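Local coordinates for hemolysin BL lytic component L1 (Bacillus cereus, PDB 7NMQ), which serves as the lytic component L1 of hemolysin BL, an alpha-helical toxin of the ClyA-like family that probably takes part in forming membrane pores, at residues 25-36 against 59-70; 9-20 against 301-309. All blocks are in the same frame, centred on the assembly; numbering follows the deposited sequence. Where two conformers were deposited one is given.

Interaction 1 of 2, residues 25-36 against 59-70; sequences DLYAKTMIKQPN and QELSRINANYWL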
loop_
_atom_site.group_PDB
_atom_site.type_symbol
_atom_site.label_atom_id
_atom_site.label_comp_id
_atom_site.label_asym_id
_atom_site.label_seq_id
_atom_site.Cartn_x
_atom_site.Cartn_y
_atom_site.Cartn_z
ATOM N N ASP A 25 4.004 4.848 -0.252
ATOM C CA ASP A 25 5.128 5.613 0.344
ATOM C C ASP A 25 6.120 6.013 -0.758
ATOM O O ASP A 25 6.577 7.145 -0.759
ATOM C CB ASP A 25 5.846 4.814 1.423
ATOM C CG ASP A 25 5.180 4.803 2.794
ATOM O OD1 ASP A 25 4.238 5.587 3.030
ATOM O OD2 ASP A 25 5.640 3.989 3.625
ATOM N N LEU A 26 6.483 5.077 -1.632
ATOM C CA LEU A 26 7.451 5.339 -2.726
ATOM C C LEU A 26 6.927 6.478 -3.606
ATOM O O LEU A 26 7.646 7.457 -3.837
ATOM C CB LEU A 26 7.680 4.095 -3.588
ATOM C CG LEU A 26 8.635 3.042 -3.034
ATOM C CD1 LEU A 26 9.530 2.523 -4.145
ATOM C CD2 LEU A 26 9.464 3.590 -1.904
ATOM N N TYR A 27 5.714 6.338 -4.110
ATOM C CA TYR A 27 5.143 7.334 -5.034
ATOM C C TYR A 27 5.059 8.665 -4.303
ATOM O O TYR A 27 5.448 9.709 -4.886
ATOM C CB TYR A 27 3.738 6.931 -5.481
ATOM C CG TYR A 27 3.681 5.796 -6.457
ATOM C CD1 TYR A 27 4.676 5.579 -7.393
ATOM C CD2 TYR A 27 2.579 4.935 -6.475
ATOM C CE1 TYR A 27 4.617 4.511 -8.282
ATOM C CE2 TYR A 27 2.513 3.872 -7.363
ATOM C CZ TYR A 27 3.516 3.664 -8.284
ATOM O OH TYR A 27 3.413 2.611 -9.152
ATOM N N ALA A 28 4.592 8.708 -3.059
ATOM C CA ALA A 28 4.451 10.000 -2.352
ATOM C C ALA A 28 5.822 10.653 -2.208
ATOM O O ALA A 28 5.982 11.887 -2.417
ATOM C CB ALA A 28 3.797 9.774 -1.019
ATOM N N LYS A 29 6.810 9.885 -1.810
ATOM C CA LYS A 29 8.139 10.467 -1.560
ATOM C C LYS A 29 8.714 10.981 -2.886
ATOM O O LYS A 29 9.444 11.996 -2.912
ATOM C CB LYS A 29 9.022 9.431 -0.888
ATOM C CG LYS A 29 8.672 9.220 0.568
ATOM C CD LYS A 29 9.241 7.952 1.142
ATOM C CE LYS A 29 8.821 7.715 2.578
ATOM N NZ LYS A 29 9.611 8.555 3.512
ATOM N N THR A 30 8.453 10.291 -3.966
ATOM C CA THR A 30 8.957 10.667 -5.286
ATOM C C THR A 30 8.309 12.001 -5.686
ATOM O O THR A 30 9.010 12.946 -6.134
ATOM C CB THR A 30 8.745 9.580 -6.330
ATOM O OG1 THR A 30 9.331 8.370 -5.857
ATOM C CG2 THR A 30 9.395 9.992 -7.626
ATOM N N MET A 31 6.992 12.106 -5.506
ATOM C CA MET A 31 6.256 13.337 -5.860
ATOM C C MET A 31 6.827 14.518 -5.077
ATOM O O MET A 31 7.020 15.569 -5.672
ATOM C CB MET A 31 4.763 13.204 -5.567
ATOM C CG MET A 31 4.042 12.317 -6.547
ATOM S SD MET A 31 4.544 12.494 -8.260
ATOM C CE MET A 31 3.874 14.118 -8.590
ATOM N N ILE A 32 7.041 14.348 -3.777
ATOM C CA ILE A 32 7.522 15.437 -2.872
ATOM C C ILE A 32 8.882 15.933 -3.369
ATOM O O ILE A 32 9.178 17.142 -3.229
ATOM C CB ILE A 32 7.518 14.946 -1.404
ATOM C CG1 ILE A 32 6.068 14.832 -0.928
ATOM C CG2 ILE A 32 8.365 15.857 -0.507
ATOM C CD1 ILE A 32 5.897 14.071 0.332
ATOM N N LYS A 33 9.707 15.079 -3.922
ATOM C CA LYS A 33 11.086 15.457 -4.319
ATOM C C LYS A 33 11.117 16.020 -5.737
ATOM O O LYS A 33 12.099 16.631 -6.074
ATOM C CB LYS A 33 12.015 14.249 -4.146
ATOM C CG LYS A 33 12.614 14.119 -2.742
ATOM C CD LYS A 33 13.786 13.187 -2.637
ATOM C CE LYS A 33 15.151 13.826 -2.787
ATOM N NZ LYS A 33 16.208 12.787 -2.868
ATOM N N GLN A 34 10.084 15.858 -6.536
ATOM C CA GLN A 34 10.113 16.358 -7.912
ATOM C C GLN A 34 9.816 17.853 -7.884
ATOM O O GLN A 34 8.771 18.279 -7.394
ATOM C CB GLN A 34 9.101 15.622 -8.764
ATOM C CG GLN A 34 9.192 16.108 -10.185
ATOM C CD GLN A 34 9.057 15.050 -11.232
ATOM O OE1 GLN A 34 9.550 13.936 -11.133
ATOM N NE2 GLN A 34 8.297 15.389 -12.238
ATOM N N PRO A 35 10.720 18.713 -8.385
ATOM C CA PRO A 35 10.453 20.148 -8.339
ATOM C C PRO A 35 9.458 20.603 -9.402
ATOM O O PRO A 35 9.150 19.843 -10.315
ATOM C CB PRO A 35 11.813 20.765 -8.609
ATOM C CG PRO A 35 12.470 19.766 -9.482
ATOM C CD PRO A 35 12.055 18.413 -8.924
ATOM N N ASN A 36 8.950 21.818 -9.206
ATOM C CA ASN A 36 8.145 22.499 -10.250
ATOM C C ASN A 36 8.903 22.442 -11.569
ATOM O O ASN A 36 10.141 22.691 -11.605
ATOM C CB ASN A 36 7.747 23.912 -9.850
ATOM C CG ASN A 36 6.600 24.004 -8.871
ATOM O OD1 ASN A 36 6.156 22.999 -8.323
ATOM N ND2 ASN A 36 6.113 25.218 -8.653
ATOM N N GLN A 59 1.273 20.763 -9.566
ATOM C CA GLN A 59 2.425 20.089 -8.928
ATOM C C GLN A 59 2.387 20.421 -7.444
ATOM O O GLN A 59 2.694 19.552 -6.617
ATOM C CB GLN A 59 3.763 20.484 -9.572
ATOM C CG GLN A 59 3.887 19.992 -10.989
ATOM C CD GLN A 59 5.230 20.280 -11.609
ATOM O OE1 GLN A 59 5.520 21.398 -12.028
ATOM N NE2 GLN A 59 6.064 19.285 -11.612
ATOM N N GLU A 60 2.064 21.655 -7.078
ATOM C CA GLU A 60 1.965 22.014 -5.641
ATOM C C GLU A 60 0.862 21.167 -4.996
ATOM O O GLU A 60 1.054 20.682 -3.871
ATOM C CB GLU A 60 1.714 23.516 -5.502
ATOM C CG GLU A 60 2.932 24.344 -5.891
ATOM C CD GLU A 60 2.639 25.673 -6.540
ATOM O OE1 GLU A 60 1.559 26.261 -6.306
ATOM O OE2 GLU A 60 3.512 26.087 -7.295
ATOM N N LEU A 61 -0.260 20.949 -5.674
ATOM C CA LEU A 61 -1.317 20.117 -5.061
ATOM C C LEU A 61 -0.881 18.647 -5.027
ATOM O O LEU A 61 -1.220 17.955 -4.064
ATOM C CB LEU A 61 -2.606 20.280 -5.853
ATOM C CG LEU A 61 -3.820 19.603 -5.231
ATOM C CD1 LEU A 61 -4.092 20.120 -3.831
ATOM C CD2 LEU A 61 -5.005 19.872 -6.129
ATOM N N SER A 62 -0.092 18.182 -5.986
ATOM C CA SER A 62 0.402 16.791 -5.960
ATOM C C SER A 62 1.187 16.627 -4.652
ATOM O O SER A 62 1.139 15.541 -4.036
ATOM C CB SER A 62 1.280 16.452 -7.128
ATOM O OG SER A 62 0.625 16.645 -8.369
ATOM N N ARG A 63 2.007 17.640 -4.300
ATOM C CA ARG A 63 2.877 17.480 -3.118
ATOM C C ARG A 63 2.037 17.546 -1.843
ATOM O O ARG A 63 2.315 16.787 -0.865
ATOM C CB ARG A 63 4.043 18.464 -3.121
ATOM C CG ARG A 63 4.978 18.283 -4.318
ATOM C CD ARG A 63 6.273 19.056 -4.228
ATOM N NE ARG A 63 6.073 20.460 -4.419
ATOM C CZ ARG A 63 6.063 21.120 -5.595
ATOM N NH1 ARG A 63 6.368 20.562 -6.753
ATOM N NH2 ARG A 63 5.848 22.407 -5.550
ATOM N N ILE A 64 0.995 18.355 -1.839
ATOM C CA ILE A 64 0.012 18.368 -0.709
ATOM C C ILE A 64 -0.619 16.982 -0.603
ATOM O O ILE A 64 -0.736 16.467 0.526
ATOM C CB ILE A 64 -1.032 19.456 -0.936
ATOM C CG1 ILE A 64 -0.382 20.813 -0.657
ATOM C CG2 ILE A 64 -2.303 19.258 -0.139
ATOM C CD1 ILE A 64 -1.224 21.935 -1.048
ATOM N N ASN A 65 -1.049 16.400 -1.711
ATOM C CA ASN A 65 -1.711 15.070 -1.637
ATOM C C ASN A 65 -0.718 14.034 -1.125
ATOM O O ASN A 65 -1.111 13.088 -0.385
ATOM C CB ASN A 65 -2.277 14.665 -2.991
ATOM C CG ASN A 65 -3.512 15.428 -3.376
ATOM O OD1 ASN A 65 -4.149 16.057 -2.545
ATOM N ND2 ASN A 65 -3.795 15.397 -4.660
ATOM N N ALA A 66 0.545 14.133 -1.535
ATOM C CA ALA A 66 1.564 13.163 -1.106
ATOM C C ALA A 66 1.736 13.287 0.400
ATOM O O ALA A 66 1.866 12.261 1.110
ATOM C CB ALA A 66 2.831 13.392 -1.865
ATOM N N ASN A 67 1.808 14.509 0.910
ATOM C CA ASN A 67 1.967 14.702 2.368
ATOM C C ASN A 67 0.699 14.257 3.102
ATOM O O ASN A 67 0.817 13.749 4.217
ATOM C CB ASN A 67 2.347 16.141 2.697
ATOM C CG ASN A 67 3.820 16.380 2.476
ATOM O OD1 ASN A 67 4.648 15.752 3.129
ATOM N ND2 ASN A 67 4.148 17.170 1.476
ATOM N N TYR A 68 -0.477 14.356 2.493
ATOM C CA TYR A 68 -1.722 13.884 3.131
ATOM C C TYR A 68 -1.615 12.367 3.265
ATOM O O TYR A 68 -1.997 11.833 4.319
ATOM C CB TYR A 68 -2.955 14.188 2.285
ATOM C CG TYR A 68 -4.242 13.820 2.968
ATOM C CD1 TYR A 68 -4.847 14.691 3.847
ATOM C CD2 TYR A 68 -4.843 12.582 2.738
ATOM C CE1 TYR A 68 -6.032 14.342 4.482
ATOM C CE2 TYR A 68 -6.049 12.240 3.333
ATOM C CZ TYR A 68 -6.631 13.120 4.217
ATOM O OH TYR A 68 -7.806 12.806 4.828
ATOM N N TRP A 69 -1.158 11.671 2.235
ATOM C CA TRP A 69 -0.922 10.202 2.346
ATOM C C TRP A 69 -0.040 9.967 3.568
ATOM O O TRP A 69 -0.377 9.128 4.439
ATOM C CB TRP A 69 -0.314 9.580 1.080
ATOM C CG TRP A 69 0.296 8.249 1.389
ATOM C CD1 TRP A 69 1.614 7.951 1.549
ATOM C CD2 TRP A 69 -0.432 7.062 1.764
ATOM N NE1 TRP A 69 1.766 6.643 1.947
ATOM C CE2 TRP A 69 0.527 6.081 2.108
ATOM C CE3 TRP A 69 -1.795 6.759 1.838
ATOM C CZ2 TRP A 69 0.167 4.784 2.472
ATOM C CZ3 TRP A 69 -2.136 5.483 2.228
ATOM C CH2 TRP A 69 -1.180 4.520 2.524
ATOM N N LEU A 70 1.122 10.601 3.615
ATOM C CA LEU A 70 2.140 10.237 4.620
ATOM C C LEU A 70 1.665 10.603 6.020
ATOM O O LEU A 70 1.973 9.836 6.958
ATOM C CB LEU A 70 3.469 10.931 4.315
ATOM C CG LEU A 70 4.192 10.527 3.027
ATOM C CD1 LEU A 70 5.310 11.531 2.689
ATOM C CD2 LEU A 70 4.735 9.102 3.112
HETATM O O HOH W 1 6.189 17.511 -7.572
HETATM O O HOH W 2 8.208 18.391 -13.658
#
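Two roughly antiparallel helices of the long helical bundle found in ClyA-like toxins meet here, 143° between their directions, the C-terminal end of helix 10-33 lying against helix 45-103 with segment axes 8.5 Å apart. Alanines allow this closeness: Ala28 CB lies 3.8 Å from Ala66 CB. Beside them the helices mesh as knobs into holes, Ile32 sitting among Arg63, Ala66, Asn67 and Leu70, and Leu70 among Asp25, Ala28, Lys29 and Ile32. These two meet tip to tip, Ile32 CD1 and Leu70 CD1 being 3.5 Å apart. At one end Trp69 gives its ring N-H to Asp25, NE1 to OD1 2.9 Å; the acceptor lies near the indole plane but on the anti side of the carboxylate, whose OD1 also forms a salt bridge with Lys74. At the other end Arg63 suits the turn after the helix, because its long chain, bent at chi3 (-73°), brings the guanidinium to oxygens there. A water accepts from Arg63 NH1 and donates to Met31 O and Gln34 O. Asn36 uses both ends of its amide: ND2 donates to Glu60 OE2 at 3.1 Å, while Arg63 NH1 and NH2 grip OD1, each at 2.9 Å and from the same face.

Interaction 2 of 2, residues 9-20 against 301-309; sequences GLKKALAETGSH and ILSLTNIQK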
loop_
_atom_site.group_PDB
_atom_site.type_symbol
_atom_site.label_atom_id
_atom_site.label_comp_id
_atom_site.label_asym_id
_atom_site.label_seq_id
_atom_site.Cartn_x
_atom_site.Cartn_y
_atom_site.Cartn_z
ATOM N N GLY A 9 -9.155 -14.697 7.266
ATOM C CA GLY A 9 -8.255 -14.264 6.186
ATOM C C GLY A 9 -7.490 -12.997 6.523
ATOM O O GLY A 9 -6.994 -12.364 5.562
ATOM N N LEU A 10 -7.353 -12.614 7.800
ATOM C CA LEU A 10 -6.624 -11.350 8.081
ATOM C C LEU A 10 -5.176 -11.416 7.602
ATOM O O LEU A 10 -4.667 -10.337 7.177
ATOM C CB LEU A 10 -6.710 -10.956 9.541
ATOM C CG LEU A 10 -8.077 -10.472 9.980
ATOM C CD1 LEU A 10 -8.083 -10.308 11.497
ATOM C CD2 LEU A 10 -8.459 -9.170 9.298
ATOM N N LYS A 11 -4.519 -12.547 7.627
ATOM C CA LYS A 11 -3.084 -12.621 7.286
ATOM C C LYS A 11 -2.874 -12.165 5.835
ATOM O O LYS A 11 -2.028 -11.303 5.587
ATOM C CB LYS A 11 -2.571 -14.031 7.526
ATOM C CG LYS A 11 -1.114 -14.132 7.900
ATOM C CD LYS A 11 -0.729 -15.505 8.424
ATOM C CE LYS A 11 0.750 -15.577 8.750
ATOM N NZ LYS A 11 1.197 -16.973 8.941
ATOM N N LYS A 12 -3.659 -12.709 4.923
ATOM C CA LYS A 12 -3.526 -12.434 3.481
ATOM C C LYS A 12 -3.857 -10.949 3.231
ATOM O O LYS A 12 -3.145 -10.295 2.480
ATOM C CB LYS A 12 -4.365 -13.442 2.694
ATOM C CG LYS A 12 -3.787 -14.854 2.708
ATOM C CD LYS A 12 -4.246 -15.782 1.580
ATOM C CE LYS A 12 -3.699 -15.399 0.220
ATOM N NZ LYS A 12 -4.276 -16.216 -0.876
ATOM N N ALA A 13 -4.908 -10.432 3.846
ATOM C CA ALA A 13 -5.345 -9.035 3.655
ATOM C C ALA A 13 -4.254 -8.116 4.196
ATOM O O ALA A 13 -4.014 -7.053 3.588
ATOM C CB ALA A 13 -6.657 -8.816 4.357
ATOM N N LEU A 14 -3.602 -8.472 5.302
ATOM C CA LEU A 14 -2.523 -7.637 5.869
ATOM C C LEU A 14 -1.357 -7.610 4.903
ATOM O O LEU A 14 -0.752 -6.530 4.809
ATOM C CB LEU A 14 -2.026 -8.145 7.219
ATOM C CG LEU A 14 -2.839 -7.699 8.410
ATOM C CD1 LEU A 14 -2.311 -8.424 9.624
ATOM C CD2 LEU A 14 -2.752 -6.192 8.594
ATOM N N ALA A 15 -1.026 -8.727 4.286
ATOM C CA ALA A 15 0.132 -8.793 3.379
ATOM C C ALA A 15 -0.107 -7.852 2.207
ATOM O O ALA A 15 0.813 -7.094 1.803
ATOM C CB ALA A 15 0.358 -10.197 2.927
ATOM N N GLU A 16 -1.325 -7.861 1.674
ATOM C CA GLU A 16 -1.694 -6.974 0.549
ATOM C C GLU A 16 -1.629 -5.533 1.034
ATOM O O GLU A 16 -1.062 -4.691 0.323
ATOM C CB GLU A 16 -3.108 -7.275 0.067
ATOM C CG GLU A 16 -3.260 -8.643 -0.522
ATOM C CD GLU A 16 -4.628 -8.924 -1.109
ATOM O OE1 GLU A 16 -5.540 -8.075 -0.971
ATOM O OE2 GLU A 16 -4.782 -10.002 -1.685
ATOM N N THR A 17 -2.218 -5.247 2.190
ATOM C CA THR A 17 -2.231 -3.868 2.741
ATOM C C THR A 17 -0.797 -3.376 2.924
ATOM O O THR A 17 -0.533 -2.214 2.559
ATOM C CB THR A 17 -3.032 -3.806 4.042
ATOM O OG1 THR A 17 -4.403 -4.072 3.784
ATOM C CG2 THR A 17 -2.905 -2.446 4.686
ATOM N N GLY A 18 0.092 -4.196 3.444
ATOM C CA GLY A 18 1.486 -3.786 3.632
ATOM C C GLY A 18 2.148 -3.419 2.319
ATOM O O GLY A 18 2.901 -2.429 2.259
ATOM N N SER A 19 1.876 -4.190 1.273
ATOM C CA SER A 19 2.412 -3.977 -0.089
ATOM C C SER A 19 1.884 -2.665 -0.660
ATOM O O SER A 19 2.637 -1.993 -1.377
ATOM C CB SER A 19 2.127 -5.151 -0.989
ATOM O OG SER A 19 0.819 -5.093 -1.551
ATOM N N HIS A 20 0.629 -2.325 -0.404
ATOM C CA HIS A 20 0.074 -1.067 -0.932
ATOM C C HIS A 20 0.692 0.116 -0.189
ATOM O O HIS A 20 0.888 1.156 -0.816
ATOM C CB HIS A 20 -1.444 -1.015 -0.847
ATOM C CG HIS A 20 -2.128 -2.173 -1.485
ATOM N ND1 HIS A 20 -1.720 -2.686 -2.696
ATOM C CD2 HIS A 20 -3.207 -2.894 -1.082
ATOM C CE1 HIS A 20 -2.518 -3.712 -3.007
ATOM N NE2 HIS A 20 -3.441 -3.830 -2.043
ATOM N N ILE A 301 -8.237 0.274 -0.902
ATOM C CA ILE A 301 -9.656 0.222 -0.508
ATOM C C ILE A 301 -10.109 -1.228 -0.635
ATOM O O ILE A 301 -10.865 -1.671 0.268
ATOM C CB ILE A 301 -10.493 1.191 -1.332
ATOM C CG1 ILE A 301 -10.206 2.623 -0.891
ATOM C CG2 ILE A 301 -11.975 0.883 -1.199
ATOM C CD1 ILE A 301 -10.609 3.667 -1.895
ATOM N N LEU A 302 -9.755 -1.921 -1.701
ATOM C CA LEU A 302 -10.195 -3.332 -1.876
ATOM C C LEU A 302 -9.665 -4.169 -0.720
ATOM O O LEU A 302 -10.397 -4.988 -0.158
ATOM C CB LEU A 302 -9.677 -3.917 -3.185
ATOM C CG LEU A 302 -10.392 -3.484 -4.437
ATOM C CD1 LEU A 302 -9.744 -4.160 -5.632
ATOM C CD2 LEU A 302 -11.859 -3.792 -4.387
ATOM N N SER A 303 -8.417 -3.976 -0.321
ATOM C CA SER A 303 -7.788 -4.807 0.735
ATOM C C SER A 303 -8.393 -4.478 2.106
ATOM O O SER A 303 -8.519 -5.394 2.959
ATOM C CB SER A 303 -6.306 -4.681 0.712
ATOM O OG SER A 303 -5.805 -5.235 -0.484
ATOM N N LEU A 304 -8.768 -3.233 2.349
ATOM C CA LEU A 304 -9.439 -2.886 3.619
ATOM C C LEU A 304 -10.869 -3.415 3.612
ATOM O O LEU A 304 -11.358 -3.768 4.684
ATOM C CB LEU A 304 -9.394 -1.376 3.786
ATOM C CG LEU A 304 -8.058 -0.838 4.229
ATOM C CD1 LEU A 304 -8.110 0.649 4.176
ATOM C CD2 LEU A 304 -7.704 -1.289 5.596
ATOM N N THR A 305 -11.536 -3.408 2.469
ATOM C CA THR A 305 -12.888 -4.008 2.341
ATOM C C THR A 305 -12.788 -5.485 2.712
ATOM O O THR A 305 -13.678 -5.986 3.428
ATOM C CB THR A 305 -13.450 -3.760 0.941
ATOM O OG1 THR A 305 -13.609 -2.347 0.777
ATOM C CG2 THR A 305 -14.789 -4.425 0.722
ATOM N N ASN A 306 -11.714 -6.144 2.330
ATOM C CA ASN A 306 -11.528 -7.576 2.662
ATOM C C ASN A 306 -11.329 -7.702 4.175
ATOM O O ASN A 306 -11.925 -8.587 4.784
ATOM C CB ASN A 306 -10.370 -8.197 1.899
ATOM C CG ASN A 306 -10.311 -9.687 2.101
ATOM O OD1 ASN A 306 -11.327 -10.383 1.991
ATOM N ND2 ASN A 306 -9.152 -10.174 2.483
ATOM N N ILE A 307 -10.558 -6.809 4.787
ATOM C CA ILE A 307 -10.356 -6.818 6.263
ATOM C C ILE A 307 -11.713 -6.642 6.930
ATOM O O ILE A 307 -12.027 -7.381 7.891
ATOM C CB ILE A 307 -9.341 -5.764 6.732
ATOM C CG1 ILE A 307 -7.942 -6.162 6.240
ATOM C CG2 ILE A 307 -9.371 -5.530 8.235
ATOM C CD1 ILE A 307 -6.847 -5.167 6.544
ATOM N N GLN A 308 -12.527 -5.709 6.446
ATOM C CA GLN A 308 -13.875 -5.505 7.023
ATOM C C GLN A 308 -14.702 -6.801 6.922
ATOM O O GLN A 308 -15.336 -7.182 7.931
ATOM C CB GLN A 308 -14.576 -4.364 6.305
ATOM C CG GLN A 308 -15.993 -4.246 6.830
ATOM C CD GLN A 308 -16.571 -2.944 6.423
ATOM O OE1 GLN A 308 -16.782 -2.707 5.247
ATOM N NE2 GLN A 308 -16.779 -2.089 7.416
ATOM N N LYS A 309 -14.706 -7.457 5.779
ATOM C CA LYS A 309 -15.415 -8.734 5.565
ATOM C C LYS A 309 -14.921 -9.766 6.585
ATOM O O LYS A 309 -15.775 -10.493 7.145
ATOM C CB LYS A 309 -15.214 -9.237 4.139
ATOM C CG LYS A 309 -15.828 -10.593 3.818
ATOM C CD LYS A 309 -15.859 -10.907 2.326
ATOM C CE LYS A 309 -14.499 -10.826 1.678
ATOM N NZ LYS A 309 -13.510 -11.640 2.417
HETATM O O HOH W 3 -7.985 -12.267 3.168
HETATM O O HOH W 4 -6.010 -4.999 -3.190
#
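Helix 10-20 and helix 301-309 run antiparallel, at 158° between their directions, with axes 9.0 Å apart and Ala13 facing Ser303 where the backbones come nearest. Small residues suit this spacing. The methyl of Ala13 touches both Asn306 ND2 and Ile307 CG1, the latter only 3.5 Å from CB and so tighter than ordinary carbon contact. Ile307 spreads its branches along the partner helix: CG2 meets Leu10 CD2, crossing it at about a right angle, and CD1 reaches Thr17 OG1.

Ser303 is a short polar knob in a hole formed by Ala13, Glu16, Thr17 and His20. In the conformers given, its hydroxyl donates to the anti lone pair of Glu16 OE1, OG to OE1 2.9 Å, and accepts a bond from His20, NE2 to OG 3.2 Å at 136°. The serine oxygen lies at the imidazole edge, almost in the ring plane, and a water donates to it as well. With chi1 at -66° OG lies beside the backbone N of Ser303, turned to Glu16 and His20 together.

Other helices pack against the pair. Helix 45-103 brings Ile77 to Thr17 and Thr80 to Ile307, helix 330-357 covers Leu10 with Trp347 and Ile350, and helix 107-154 lies against Leu304 through Leu135.

Both contacts use helix 10-33, which pairs roughly antiparallel with helix 45-103 in interaction 1 and antiparallel with helix 275-325 in interaction 2; their centres are about 24 Å apart. Both are partly buried and both rely on alanine for close approach, yet their chemistry is distributed differently. Interaction 1, the larger at 731 Å² against 387 Å², has an apolar middle with polar groups at its two ends, and it holds the residues that follow the helix. In interaction 2 the polar cluster is built round a serine within the helical interface, beside an apolar patch. Helix 45-103 also touches both partners of interaction 2, so the three helices belong to one bundle.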